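Local coordinates for major capsid protein (Faustovirus, PDB 5J7O) that probably builds the outer shell of a large double-stranded DNA virus as a trimer of double jelly-roll subunits, at residues B[182-187]-B[332-337]; B[223-228]-B[296-301]; B[311-316]-B[408-413]; B[567-572]-B[592-597]. All blocks are in the same frame, centred on the assembly; numbering follows the deposited sequence.

Contact 1: residues B[182-187]-B[332-337]; sequences GLRLFK and ILFTAP
I332, in the loop just ahead of strand 333-336, lies against the last turn of helix 181-185, the short helix that runs into strand 186-193 of the N-terminal jelly roll. Its CD1 methyl does most of the touching. With CG1 beside the backbone N (chi1 -60°) and chi2 at -58°, the methyl comes 3.8 Å from R184 CB and equally close to the backbone N of L185. The extended R184 chain runs past I332 in the opposite sense, so the same methyl also brushes its CG and CD. L185 adds an apolar flank, its CD1 lying 4.2 Å from I332 CG1. R184 carries its charge beyond the isoleucine: NH2 is hydrogen-bonded to Q464 OE1, and NH1 makes a weak bond to N331 O. The guanidinium sits beside F334, at the edge of its ring. The two groups are nearly coplanar (9° between planes) and meet edge to edge, with R184 NH1 3.9 Å from F334 CZ.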
loop_
_atom_site.group_PDB
_atom_site.type_symbol
_atom_site.label_atom_id
_atom_site.label_comp_id
_atom_site.label_asym_id
_atom_site.label_seq_id
_atom_site.Cartn_x
_atom_site.Cartn_y
_atom_site.Cartn_z
ATOM N N GLY B 182 3.756 -20.693 -6.736
ATOM C CA GLY B 182 2.852 -21.091 -7.798
ATOM C C GLY B 182 3.315 -20.633 -9.163
ATOM O O GLY B 182 2.943 -21.219 -10.181
ATOM N N LEU B 183 4.142 -19.587 -9.207
ATOM C CA LEU B 183 4.642 -19.117 -10.492
ATOM C C LEU B 183 5.840 -19.933 -10.958
ATOM O O LEU B 183 5.968 -20.213 -12.155
ATOM C CB LEU B 183 5.004 -17.635 -10.408
ATOM C CG LEU B 183 3.843 -16.686 -10.115
ATOM C CD1 LEU B 183 4.288 -15.242 -10.251
ATOM C CD2 LEU B 183 2.665 -16.978 -11.032
ATOM N N ARG B 184 6.724 -20.325 -10.037
ATOM C CA ARG B 184 7.879 -21.123 -10.431
ATOM C C ARG B 184 7.526 -22.592 -10.608
ATOM O O ARG B 184 8.186 -23.290 -11.386
ATOM C CB ARG B 184 9.004 -20.992 -9.402
ATOM C CG ARG B 184 10.374 -21.285 -9.988
ATOM C CD ARG B 184 11.481 -21.241 -8.951
ATOM N NE ARG B 184 12.790 -21.184 -9.596
ATOM C CZ ARG B 184 13.949 -21.345 -8.968
ATOM N NH1 ARG B 184 13.973 -21.584 -7.664
ATOM N NH2 ARG B 184 15.086 -21.273 -9.645
ATOM N N LEU B 185 6.500 -23.071 -9.899
ATOM C CA LEU B 185 6.169 -24.493 -9.926
ATOM C C LEU B 185 5.892 -24.975 -11.344
ATOM O O LEU B 185 6.258 -26.099 -11.707
ATOM C CB LEU B 185 4.964 -24.768 -9.029
ATOM C CG LEU B 185 4.552 -26.235 -8.916
ATOM C CD1 LEU B 185 5.607 -27.026 -8.160
ATOM C CD2 LEU B 185 3.197 -26.363 -8.248
ATOM N N PHE B 186 5.255 -24.140 -12.158
ATOM C CA PHE B 186 4.918 -24.505 -13.532
ATOM C C PHE B 186 6.049 -24.038 -14.440
ATOM O O PHE B 186 6.095 -22.873 -14.844
ATOM C CB PHE B 186 3.580 -23.900 -13.943
ATOM C CG PHE B 186 2.394 -24.498 -13.235
ATOM C CD1 PHE B 186 2.550 -25.545 -12.340
ATOM C CD2 PHE B 186 1.118 -24.017 -13.474
ATOM C CE1 PHE B 186 1.460 -26.095 -11.695
ATOM C CE2 PHE B 186 0.023 -24.563 -12.832
ATOM C CZ PHE B 186 0.195 -25.604 -11.942
ATOM N N LYS B 187 6.974 -24.951 -14.748
ATOM C CA LYS B 187 8.018 -24.649 -15.721
ATOM C C LYS B 187 7.413 -24.264 -17.062
ATOM O O LYS B 187 7.730 -23.209 -17.622
ATOM C CB LYS B 187 8.949 -25.849 -15.890
ATOM C CG LYS B 187 9.908 -26.082 -14.743
ATOM C CD LYS B 187 10.827 -27.250 -15.058
ATOM C CE LYS B 187 11.493 -27.070 -16.414
ATOM N NZ LYS B 187 12.266 -28.273 -16.827
ATOM N N ILE B 332 11.839 -25.144 -5.356
ATOM C CA ILE B 332 10.604 -24.648 -4.773
ATOM C C ILE B 332 10.694 -24.558 -3.254
ATOM O O ILE B 332 10.243 -23.576 -2.659
ATOM C CB ILE B 332 9.411 -25.531 -5.201
ATOM C CG1 ILE B 332 9.272 -25.537 -6.725
ATOM C CG2 ILE B 332 8.124 -25.063 -4.538
ATOM C CD1 ILE B 332 9.076 -24.163 -7.323
ATOM N N LEU B 333 11.282 -25.565 -2.615
ATOM C CA LEU B 333 11.359 -25.663 -1.164
ATOM C C LEU B 333 12.818 -25.586 -0.743
ATOM O O LEU B 333 13.675 -26.243 -1.345
ATOM C CB LEU B 333 10.726 -26.970 -0.684
ATOM C CG LEU B 333 10.552 -27.195 0.814
ATOM C CD1 LEU B 333 9.475 -26.280 1.373
ATOM C CD2 LEU B 333 10.217 -28.651 1.072
ATOM N N PHE B 334 13.103 -24.792 0.288
ATOM C CA PHE B 334 14.477 -24.497 0.660
ATOM C C PHE B 334 14.688 -24.623 2.161
ATOM O O PHE B 334 13.781 -24.383 2.963
ATOM C CB PHE B 334 14.891 -23.091 0.212
ATOM C CG PHE B 334 14.951 -22.928 -1.275
ATOM C CD1 PHE B 334 13.809 -22.630 -1.998
ATOM C CD2 PHE B 334 16.150 -23.076 -1.951
ATOM C CE1 PHE B 334 13.860 -22.482 -3.367
ATOM C CE2 PHE B 334 16.207 -22.928 -3.323
ATOM C CZ PHE B 334 15.060 -22.631 -4.031
ATOM N N THR B 335 15.907 -25.010 2.517
ATOM C CA THR B 335 16.361 -24.995 3.897
ATOM C C THR B 335 16.692 -23.568 4.314
ATOM O O THR B 335 17.191 -22.772 3.514
ATOM C CB THR B 335 17.590 -25.899 4.047
ATOM O OG1 THR B 335 17.201 -27.271 3.910
ATOM C CG2 THR B 335 18.271 -25.702 5.386
ATOM N N ALA B 336 16.385 -23.237 5.561
ATOM C CA ALA B 336 16.721 -21.955 6.156
ATOM C C ALA B 336 17.106 -22.191 7.606
ATOM O O ALA B 336 16.698 -23.191 8.205
ATOM C CB ALA B 336 15.551 -20.965 6.063
ATOM N N PRO B 337 17.908 -21.300 8.193
ATOM C CA PRO B 337 18.317 -21.492 9.590
ATOM C C PRO B 337 17.118 -21.571 10.521
ATOM O O PRO B 337 16.128 -20.853 10.358
ATOM C CB PRO B 337 19.172 -20.253 9.882
ATOM C CG PRO B 337 19.677 -19.825 8.554
ATOM C CD PRO B 337 18.578 -20.141 7.579
#

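Contact 2: residues B[223-228]-B[296-301]; sequences KRLIGQ and FVPLLF
L225 and F296 meet through both backbone and side chain where helix 216-225 ends against strand 293-298. F296 N lies 2.9 Å from L225 O, but the bond is weak, bent to 129° at the hydrogen. The leucine side chain packs against the carbonyl oxygen of F296: CB is 3.2 Å from F296 O, and CD2 is 3.4 Å from the same oxygen. Its CG stands anti to its own carbonyl carbon (chi1 -72°), and with chi2 near 174° the two methyls divide between different neighbours. CD2 reaches F296 CB at 3.7 Å, whereas CD1 reaches the ring of P298, 3.9 Å from CG. Of the F296 side chain, CB is what meets the leucine; the ring points away, stacking on H106 and meeting Y395 edge-to-face. Beyond L225 the helix ends quickly: I226 leaves helical geometry, G227 takes a positive phi, and Q228 N bonds back to K223 O at 2.8 Å. Q543, D547 and W551 of the second subunit's helix 542-552 pack on F296, L225 and P298, respectively, placing the contact beside a subunit interface. The arrangement, a helix end set against a strand paired with strand 99-109, belongs to the N-terminal jelly roll of a double jelly-roll capsid trimer.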
loop_
_atom_site.group_PDB
_atom_site.type_symbol
_atom_site.label_atom_id
_atom_site.label_comp_id
_atom_site.label_asym_id
_atom_site.label_seq_id
_atom_site.Cartn_x
_atom_site.Cartn_y
_atom_site.Cartn_z
ATOM N N LYS B 223 -1.769 -13.053 -4.615
ATOM C CA LYS B 223 -0.722 -13.666 -3.803
ATOM C C LYS B 223 -1.211 -14.948 -3.140
ATOM O O LYS B 223 -0.465 -15.930 -3.046
ATOM C CB LYS B 223 -0.223 -12.677 -2.751
ATOM C CG LYS B 223 0.652 -11.566 -3.308
ATOM C CD LYS B 223 1.186 -10.677 -2.197
ATOM C CE LYS B 223 2.236 -9.711 -2.722
ATOM N NZ LYS B 223 2.746 -8.809 -1.652
ATOM N N ARG B 224 -2.463 -14.962 -2.678
ATOM C CA ARG B 224 -2.993 -16.162 -2.039
ATOM C C ARG B 224 -3.199 -17.290 -3.042
ATOM O O ARG B 224 -3.101 -18.467 -2.677
ATOM C CB ARG B 224 -4.304 -15.844 -1.319
ATOM C CG ARG B 224 -4.163 -14.840 -0.184
ATOM C CD ARG B 224 -5.232 -15.050 0.876
ATOM N NE ARG B 224 -5.071 -14.137 2.005
ATOM C CZ ARG B 224 -5.978 -13.242 2.382
ATOM N NH1 ARG B 224 -7.126 -13.140 1.728
ATOM N NH2 ARG B 224 -5.741 -12.454 3.421
ATOM N N LEU B 225 -3.480 -16.957 -4.304
ATOM C CA LEU B 225 -3.661 -17.991 -5.318
ATOM C C LEU B 225 -2.362 -18.736 -5.593
ATOM O O LEU B 225 -2.368 -19.957 -5.791
ATOM C CB LEU B 225 -4.201 -17.375 -6.609
ATOM C CG LEU B 225 -5.655 -16.902 -6.613
ATOM C CD1 LEU B 225 -5.980 -16.196 -7.921
ATOM C CD2 LEU B 225 -6.596 -18.070 -6.383
ATOM N N ILE B 226 -1.234 -18.023 -5.604
ATOM C CA ILE B 226 0.047 -18.602 -5.986
ATOM C C ILE B 226 0.932 -18.893 -4.778
ATOM O O ILE B 226 2.123 -19.169 -4.941
ATOM C CB ILE B 226 0.775 -17.699 -6.993
ATOM C CG1 ILE B 226 0.975 -16.302 -6.403
ATOM C CG2 ILE B 226 -0.006 -17.623 -8.296
ATOM C CD1 ILE B 226 1.492 -15.292 -7.398
ATOM N N GLY B 227 0.380 -18.828 -3.569
ATOM C CA GLY B 227 1.109 -19.257 -2.390
ATOM C C GLY B 227 2.121 -18.279 -1.841
ATOM O O GLY B 227 3.037 -18.696 -1.125
ATOM N N GLN B 228 1.994 -16.993 -2.152
ATOM C CA GLN B 228 2.853 -15.970 -1.569
ATOM C C GLN B 228 2.215 -15.451 -0.288
ATOM O O GLN B 228 1.019 -15.146 -0.264
ATOM C CB GLN B 228 3.083 -14.826 -2.557
ATOM C CG GLN B 228 3.856 -13.642 -1.986
ATOM C CD GLN B 228 5.326 -13.946 -1.762
ATOM O OE1 GLN B 228 5.843 -14.963 -2.226
ATOM N NE2 GLN B 228 6.010 -13.057 -1.049
ATOM N N PHE B 296 -4.188 -22.162 -6.003
ATOM C CA PHE B 296 -5.054 -22.189 -7.179
ATOM C C PHE B 296 -4.363 -21.323 -8.225
ATOM O O PHE B 296 -4.589 -20.113 -8.294
ATOM C CB PHE B 296 -6.466 -21.688 -6.860
ATOM C CG PHE B 296 -7.385 -22.750 -6.325
ATOM C CD1 PHE B 296 -7.323 -23.133 -4.996
ATOM C CD2 PHE B 296 -8.319 -23.358 -7.149
ATOM C CE1 PHE B 296 -8.171 -24.107 -4.499
ATOM C CE2 PHE B 296 -9.170 -24.331 -6.659
ATOM C CZ PHE B 296 -9.096 -24.707 -5.332
ATOM N N VAL B 297 -3.510 -21.946 -9.033
ATOM C CA VAL B 297 -2.699 -21.226 -10.008
ATOM C C VAL B 297 -3.523 -21.011 -11.274
ATOM O O VAL B 297 -3.880 -21.988 -11.948
ATOM C CB VAL B 297 -1.397 -21.976 -10.322
ATOM C CG1 VAL B 297 -0.541 -21.174 -11.290
ATOM C CG2 VAL B 297 -0.629 -22.260 -9.040
ATOM N N PRO B 298 -3.842 -19.770 -11.628
ATOM C CA PRO B 298 -4.599 -19.532 -12.860
ATOM C C PRO B 298 -3.741 -19.772 -14.090
ATOM O O PRO B 298 -2.532 -19.525 -14.094
ATOM C CB PRO B 298 -5.006 -18.055 -12.752
ATOM C CG PRO B 298 -4.740 -17.668 -11.315
ATOM C CD PRO B 298 -3.602 -18.527 -10.880
ATOM N N LEU B 299 -4.385 -20.260 -15.147
ATOM C CA LEU B 299 -3.716 -20.494 -16.424
ATOM C C LEU B 299 -3.901 -19.255 -17.292
ATOM O O LEU B 299 -5.022 -18.931 -17.697
ATOM C CB LEU B 299 -4.263 -21.748 -17.100
ATOM C CG LEU B 299 -4.142 -23.028 -16.266
ATOM C CD1 LEU B 299 -4.445 -24.256 -17.108
ATOM C CD2 LEU B 299 -2.765 -23.139 -15.622
ATOM N N LEU B 300 -2.797 -18.568 -17.579
ATOM C CA LEU B 300 -2.834 -17.214 -18.133
ATOM C C LEU B 300 -2.916 -17.236 -19.663
ATOM O O LEU B 300 -2.087 -16.661 -20.367
ATOM C CB LEU B 300 -1.614 -16.432 -17.662
ATOM C CG LEU B 300 -1.246 -16.574 -16.183
ATOM C CD1 LEU B 300 0.230 -16.276 -15.969
ATOM C CD2 LEU B 300 -2.106 -15.662 -15.322
ATOM N N PHE B 301 -3.948 -17.902 -20.174
ATOM C CA PHE B 301 -4.205 -17.912 -21.605
ATOM C C PHE B 301 -5.202 -16.815 -21.979
ATOM O O PHE B 301 -5.846 -16.203 -21.125
ATOM C CB PHE B 301 -4.720 -19.279 -22.054
ATOM C CG PHE B 301 -3.693 -20.375 -21.976
ATOM C CD1 PHE B 301 -2.560 -20.342 -22.773
ATOM C CD2 PHE B 301 -3.872 -21.450 -21.121
ATOM C CE1 PHE B 301 -1.619 -21.351 -22.708
ATOM C CE2 PHE B 301 -2.934 -22.464 -21.052
ATOM C CZ PHE B 301 -1.806 -22.414 -21.846
#

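Contact 3: residues B[311-316]-B[408-413]; sequences ASVSIP and IYIKRI
A311 O is gripped twice by S314, by its backbone N at 3.0 Å and by its hydroxyl OG at 2.7 Å. The hydroxyl approaches at a C=O...donor angle of 125°, tilted 17° from the carbonyl plane. These bonds tighten the turn through 312-314, whose residues have helical backbone angles, and A311 and V313 both direct their CB atoms at helix 403-412. There I410 meets them chiefly through its CG1 methylene, which is 3.8 Å from V313 CG2 and 4.3 Å from A311 CB. With CG1 of V313 anti to the carbonyl carbon (chi1 -62°), CG2, the methyl that touches, is left between the backbone N and the carbonyl carbon, and the two side chains cross at a slant. R412 forms a salt bridge with D43 of the third subunit, and Y409 OH bonds to S61 N of that subunit. The turn lies between strands 310-311 and 320-326, while F99 of strand 99-109 packs on both A311 and I410, and I621, next to the last modelled residue, packs on A311.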
loop_
_atom_site.group_PDB
_atom_site.type_symbol
_atom_site.label_atom_id
_atom_site.label_comp_id
_atom_site.label_asym_id
_atom_site.label_seq_id
_atom_site.Cartn_x
_atom_site.Cartn_y
_atom_site.Cartn_z
ATOM N N ALA B 311 -15.329 -22.179 -28.556
ATOM C CA ALA B 311 -16.428 -23.068 -28.908
ATOM C C ALA B 311 -15.998 -24.520 -28.759
ATOM O O ALA B 311 -15.000 -24.945 -29.352
ATOM C CB ALA B 311 -16.894 -22.790 -30.336
ATOM N N SER B 312 -16.752 -25.279 -27.959
ATOM C CA SER B 312 -16.406 -26.675 -27.714
ATOM C C SER B 312 -16.400 -27.488 -29.002
ATOM O O SER B 312 -15.665 -28.477 -29.109
ATOM C CB SER B 312 -17.377 -27.287 -26.703
ATOM O OG SER B 312 -17.026 -28.626 -26.401
ATOM N N VAL B 313 -17.201 -27.086 -29.992
ATOM C CA VAL B 313 -17.214 -27.804 -31.261
ATOM C C VAL B 313 -15.975 -27.474 -32.087
ATOM O O VAL B 313 -15.468 -28.330 -32.822
ATOM C CB VAL B 313 -18.510 -27.496 -32.036
ATOM C CG1 VAL B 313 -19.723 -27.971 -31.252
ATOM C CG2 VAL B 313 -18.620 -26.008 -32.335
ATOM N N SER B 314 -15.458 -26.247 -31.974
ATOM C CA SER B 314 -14.375 -25.799 -32.844
ATOM C C SER B 314 -13.028 -26.412 -32.484
ATOM O O SER B 314 -12.153 -26.501 -33.353
ATOM C CB SER B 314 -14.272 -24.273 -32.819
ATOM O OG SER B 314 -13.862 -23.806 -31.547
ATOM N N ILE B 315 -12.832 -26.814 -31.237
ATOM C CA ILE B 315 -11.678 -27.601 -30.829
ATOM C C ILE B 315 -12.189 -28.926 -30.274
ATOM O O ILE B 315 -12.566 -29.018 -29.105
ATOM C CB ILE B 315 -10.808 -26.853 -29.802
ATOM C CG1 ILE B 315 -10.227 -25.589 -30.440
ATOM C CG2 ILE B 315 -9.686 -27.749 -29.296
ATOM C CD1 ILE B 315 -9.103 -24.953 -29.651
ATOM N N PRO B 316 -12.236 -29.970 -31.101
ATOM C CA PRO B 316 -12.923 -31.208 -30.711
ATOM C C PRO B 316 -12.350 -31.859 -29.461
ATOM O O PRO B 316 -11.178 -31.691 -29.114
ATOM C CB PRO B 316 -12.735 -32.109 -31.936
ATOM C CG PRO B 316 -12.626 -31.156 -33.073
ATOM C CD PRO B 316 -11.922 -29.940 -32.540
ATOM N N ILE B 408 -26.264 -20.339 -34.635
ATOM C CA ILE B 408 -26.093 -19.109 -35.406
ATOM C C ILE B 408 -24.675 -18.574 -35.246
ATOM O O ILE B 408 -24.023 -18.192 -36.224
ATOM C CB ILE B 408 -27.142 -18.063 -34.989
ATOM C CG1 ILE B 408 -28.538 -18.493 -35.445
ATOM C CG2 ILE B 408 -26.789 -16.695 -35.557
ATOM C CD1 ILE B 408 -29.640 -17.581 -34.959
ATOM N N TYR B 409 -24.175 -18.544 -34.008
ATOM C CA TYR B 409 -22.849 -17.993 -33.745
ATOM C C TYR B 409 -21.760 -18.837 -34.395
ATOM O O TYR B 409 -20.837 -18.302 -35.021
ATOM C CB TYR B 409 -22.626 -17.890 -32.234
ATOM C CG TYR B 409 -21.346 -17.193 -31.828
ATOM C CD1 TYR B 409 -21.295 -15.811 -31.709
ATOM C CD2 TYR B 409 -20.195 -17.918 -31.545
ATOM C CE1 TYR B 409 -20.132 -15.169 -31.330
ATOM C CE2 TYR B 409 -19.027 -17.285 -31.166
ATOM C CZ TYR B 409 -19.001 -15.910 -31.060
ATOM O OH TYR B 409 -17.841 -15.275 -30.682
ATOM N N ILE B 410 -21.853 -20.161 -34.260
ATOM C CA ILE B 410 -20.837 -21.043 -34.826
ATOM C C ILE B 410 -20.833 -20.959 -36.350
ATOM O O ILE B 410 -19.782 -21.119 -36.986
ATOM C CB ILE B 410 -21.055 -22.485 -34.315
ATOM C CG1 ILE B 410 -20.342 -22.702 -32.974
ATOM C CG2 ILE B 410 -20.574 -23.518 -35.323
ATOM C CD1 ILE B 410 -20.913 -21.920 -31.807
ATOM N N LYS B 411 -21.982 -20.667 -36.960
ATOM C CA LYS B 411 -22.083 -20.556 -38.410
ATOM C C LYS B 411 -21.749 -19.166 -38.941
ATOM O O LYS B 411 -21.667 -18.995 -40.162
ATOM C CB LYS B 411 -23.494 -20.937 -38.877
ATOM C CG LYS B 411 -23.821 -22.419 -38.775
ATOM C CD LYS B 411 -25.300 -22.669 -39.038
ATOM C CE LYS B 411 -25.684 -24.112 -38.747
ATOM N NZ LYS B 411 -27.152 -24.333 -38.870
ATOM N N ARG B 412 -21.553 -18.172 -38.072
ATOM C CA ARG B 412 -21.398 -16.794 -38.523
ATOM C C ARG B 412 -20.195 -16.053 -37.953
ATOM O O ARG B 412 -19.765 -15.071 -38.572
ATOM C CB ARG B 412 -22.663 -15.983 -38.202
ATOM C CG ARG B 412 -23.863 -16.343 -39.064
ATOM C CD ARG B 412 -24.156 -15.257 -40.086
ATOM N NE ARG B 412 -25.121 -15.697 -41.090
ATOM C CZ ARG B 412 -24.801 -16.028 -42.337
ATOM N NH1 ARG B 412 -23.539 -15.963 -42.741
ATOM N NH2 ARG B 412 -25.744 -16.418 -43.184
ATOM N N ILE B 413 -19.640 -16.468 -36.812
ATOM C CA ILE B 413 -18.538 -15.708 -36.227
ATOM C C ILE B 413 -17.291 -15.798 -37.098
ATOM O O ILE B 413 -16.463 -14.878 -37.106
ATOM C CB ILE B 413 -18.261 -16.179 -34.786
ATOM C CG1 ILE B 413 -17.330 -15.196 -34.070
ATOM C CG2 ILE B 413 -17.661 -17.577 -34.775
ATOM C CD1 ILE B 413 -17.920 -13.813 -33.891
#

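Contact 4: residues B[567-572]-B[592-597]; sequences LFLNFC and FYIEYT
The interior of the C-terminal jelly roll is filled here by side chains from two facing sheets, strand 567-570 lying in one and strand 592-597 in the other. L569 and I594 reach across tip to tip, their CD1 methyls 3.8 Å apart while their CA atoms stand 9.9 Å apart. Both chains are extended at chi2, near 180°, which carries the terminal methyls into the middle. Beside them F571 and F592 come from opposite directions and meet at their CZ atoms, 4.0 Å apart, with F571 CZ close to the plane of the F592 ring at its edge. At the end of the strand, N570 forms an Asx turn: its OD1 accepts from C572 N at 2.9 Å in a nearly straight bond (167°), although the donor stands well above the amide carbonyl plane. Strand 567-570 pairs with strand 444-453, and Y545 of helix 542-552 packs on L569; on the other side F592 rests on V529 and A531 of strand 526-531.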
loop_
_atom_site.group_PDB
_atom_site.type_symbol
_atom_site.label_atom_id
_atom_site.label_comp_id
_atom_site.label_asym_id
_atom_site.label_seq_id
_atom_site.Cartn_x
_atom_site.Cartn_y
_atom_site.Cartn_z
ATOM N N LEU B 567 11.116 -4.253 -18.186
ATOM C CA LEU B 567 10.913 -3.284 -19.251
ATOM C C LEU B 567 9.772 -3.731 -20.154
ATOM O O LEU B 567 9.556 -4.929 -20.367
ATOM C CB LEU B 567 12.192 -3.078 -20.075
ATOM C CG LEU B 567 13.241 -2.129 -19.484
ATOM C CD1 LEU B 567 13.928 -2.723 -18.261
ATOM C CD2 LEU B 567 14.265 -1.743 -20.535
ATOM N N PHE B 568 9.045 -2.751 -20.686
ATOM C CA PHE B 568 7.831 -2.983 -21.462
ATOM C C PHE B 568 7.954 -2.223 -22.777
ATOM O O PHE B 568 7.851 -0.992 -22.796
ATOM C CB PHE B 568 6.596 -2.535 -20.673
ATOM C CG PHE B 568 5.286 -2.906 -21.310
ATOM C CD1 PHE B 568 4.666 -2.048 -22.204
ATOM C CD2 PHE B 568 4.661 -4.103 -20.997
ATOM C CE1 PHE B 568 3.458 -2.380 -22.784
ATOM C CE2 PHE B 568 3.450 -4.441 -21.576
ATOM C CZ PHE B 568 2.850 -3.578 -22.470
ATOM N N LEU B 569 8.182 -2.950 -23.871
ATOM C CA LEU B 569 8.314 -2.354 -25.197
ATOM C C LEU B 569 6.948 -2.388 -25.876
ATOM O O LEU B 569 6.501 -3.446 -26.324
ATOM C CB LEU B 569 9.353 -3.101 -26.029
ATOM C CG LEU B 569 10.651 -3.572 -25.365
ATOM C CD1 LEU B 569 11.503 -4.343 -26.363
ATOM C CD2 LEU B 569 11.432 -2.408 -24.791
ATOM N N ASN B 570 6.297 -1.233 -25.974
ATOM C CA ASN B 570 4.918 -1.154 -26.438
ATOM C C ASN B 570 4.853 -0.766 -27.910
ATOM O O ASN B 570 5.623 0.077 -28.380
ATOM C CB ASN B 570 4.126 -0.147 -25.600
ATOM C CG ASN B 570 2.661 -0.101 -25.979
ATOM O OD1 ASN B 570 2.133 -1.029 -26.591
ATOM N ND2 ASN B 570 1.991 0.985 -25.613
ATOM N N PHE B 571 3.914 -1.385 -28.633
ATOM C CA PHE B 571 3.685 -1.085 -30.041
ATOM C C PHE B 571 2.207 -0.888 -30.359
ATOM O O PHE B 571 1.853 -0.749 -31.537
ATOM C CB PHE B 571 4.264 -2.191 -30.930
ATOM C CG PHE B 571 5.687 -2.538 -30.612
ATOM C CD1 PHE B 571 6.725 -1.735 -31.056
ATOM C CD2 PHE B 571 5.989 -3.666 -29.869
ATOM C CE1 PHE B 571 8.037 -2.054 -30.767
ATOM C CE2 PHE B 571 7.298 -3.990 -29.576
ATOM C CZ PHE B 571 8.324 -3.182 -30.025
ATOM N N CYS B 572 1.340 -0.884 -29.351
ATOM C CA CYS B 572 -0.080 -0.629 -29.535
ATOM C C CYS B 572 -0.512 0.494 -28.601
ATOM O O CYS B 572 0.190 0.843 -27.648
ATOM C CB CYS B 572 -0.922 -1.886 -29.274
ATOM S SG CYS B 572 -0.870 -2.478 -27.569
ATOM N N PHE B 592 14.140 -8.844 -36.504
ATOM C CA PHE B 592 13.836 -8.002 -35.355
ATOM C C PHE B 592 14.999 -8.042 -34.374
ATOM O O PHE B 592 15.488 -9.124 -34.032
ATOM C CB PHE B 592 12.548 -8.483 -34.682
ATOM C CG PHE B 592 11.950 -7.503 -33.720
ATOM C CD1 PHE B 592 12.386 -7.444 -32.407
ATOM C CD2 PHE B 592 10.930 -6.659 -34.121
ATOM C CE1 PHE B 592 11.827 -6.548 -31.518
ATOM C CE2 PHE B 592 10.365 -5.761 -33.238
ATOM C CZ PHE B 592 10.812 -5.709 -31.934
ATOM N N TYR B 593 15.432 -6.870 -33.909
ATOM C CA TYR B 593 16.589 -6.766 -33.029
ATOM C C TYR B 593 16.259 -5.925 -31.806
ATOM O O TYR B 593 15.674 -4.844 -31.927
ATOM C CB TYR B 593 17.790 -6.160 -33.762
ATOM C CG TYR B 593 18.436 -7.104 -34.747
ATOM C CD1 TYR B 593 17.951 -7.220 -36.042
ATOM C CD2 TYR B 593 19.530 -7.878 -34.383
ATOM C CE1 TYR B 593 18.536 -8.082 -36.948
ATOM C CE2 TYR B 593 20.122 -8.742 -35.281
ATOM C CZ TYR B 593 19.621 -8.841 -36.562
ATOM O OH TYR B 593 20.208 -9.700 -37.462
ATOM N N ILE B 594 16.638 -6.429 -30.634
ATOM C CA ILE B 594 16.617 -5.674 -29.389
ATOM C C ILE B 594 18.064 -5.450 -28.975
ATOM O O ILE B 594 18.807 -6.413 -28.744
ATOM C CB ILE B 594 15.835 -6.405 -28.286
ATOM C CG1 ILE B 594 14.362 -6.548 -28.675
ATOM C CG2 ILE B 594 15.972 -5.671 -26.960
ATOM C CD1 ILE B 594 13.536 -7.306 -27.658
ATOM N N GLU B 595 18.468 -4.187 -28.892
ATOM C CA GLU B 595 19.840 -3.817 -28.577
ATOM C C GLU B 595 19.897 -3.236 -27.173
ATOM O O GLU B 595 19.058 -2.409 -26.805
ATOM C CB GLU B 595 20.377 -2.809 -29.594
ATOM C CG GLU B 595 20.200 -3.251 -31.035
ATOM C CD GLU B 595 20.702 -2.223 -32.024
ATOM O OE1 GLU B 595 20.470 -2.403 -33.238
ATOM O OE2 GLU B 595 21.329 -1.234 -31.589
ATOM N N TYR B 596 20.888 -3.668 -26.396
ATOM C CA TYR B 596 21.033 -3.239 -25.015
ATOM C C TYR B 596 22.468 -2.805 -24.753
ATOM O O TYR B 596 23.402 -3.210 -25.449
ATOM C CB TYR B 596 20.654 -4.360 -24.033
ATOM C CG TYR B 596 21.691 -5.461 -23.944
ATOM C CD1 TYR B 596 22.723 -5.402 -23.011
ATOM C CD2 TYR B 596 21.642 -6.556 -24.795
ATOM C CE1 TYR B 596 23.674 -6.397 -22.933
ATOM C CE2 TYR B 596 22.588 -7.561 -24.720
ATOM C CZ TYR B 596 23.601 -7.475 -23.788
ATOM O OH TYR B 596 24.547 -8.471 -23.709
ATOM N N THR B 597 22.626 -1.980 -23.723
ATOM C CA THR B 597 23.921 -1.701 -23.121
ATOM C C THR B 597 23.802 -1.935 -21.624
ATOM O O THR B 597 22.768 -1.632 -21.021
ATOM C CB THR B 597 24.394 -0.269 -23.403
ATOM O OG1 THR B 597 23.319 0.650 -23.174
ATOM C CG2 THR B 597 24.876 -0.140 -24.838
#

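Overall arrangement
From the N terminus, the first segment reached, 182-187, opens the loop that contact 1 closes at 332-337. Contact 2 is nested within it, and the two touch: G182 N lies 2.9 Å from I226 O, a probable hydrogen bond, and V297 packs on F186. Together they join two helix ends to strands of the N-terminal half. Contact 3 opens after contact 2 has closed but before contact 1 does, so it crosses contact 1; it brings a turn of the N-terminal half to helix 403-412, just ahead of strand 415-428. Contact 4 follows in series, closing a short loop between facing sheets of the C-terminal jelly roll, its centre about 37 Å from that of contact 3. Contacts 3 and 4 both border the third subunit.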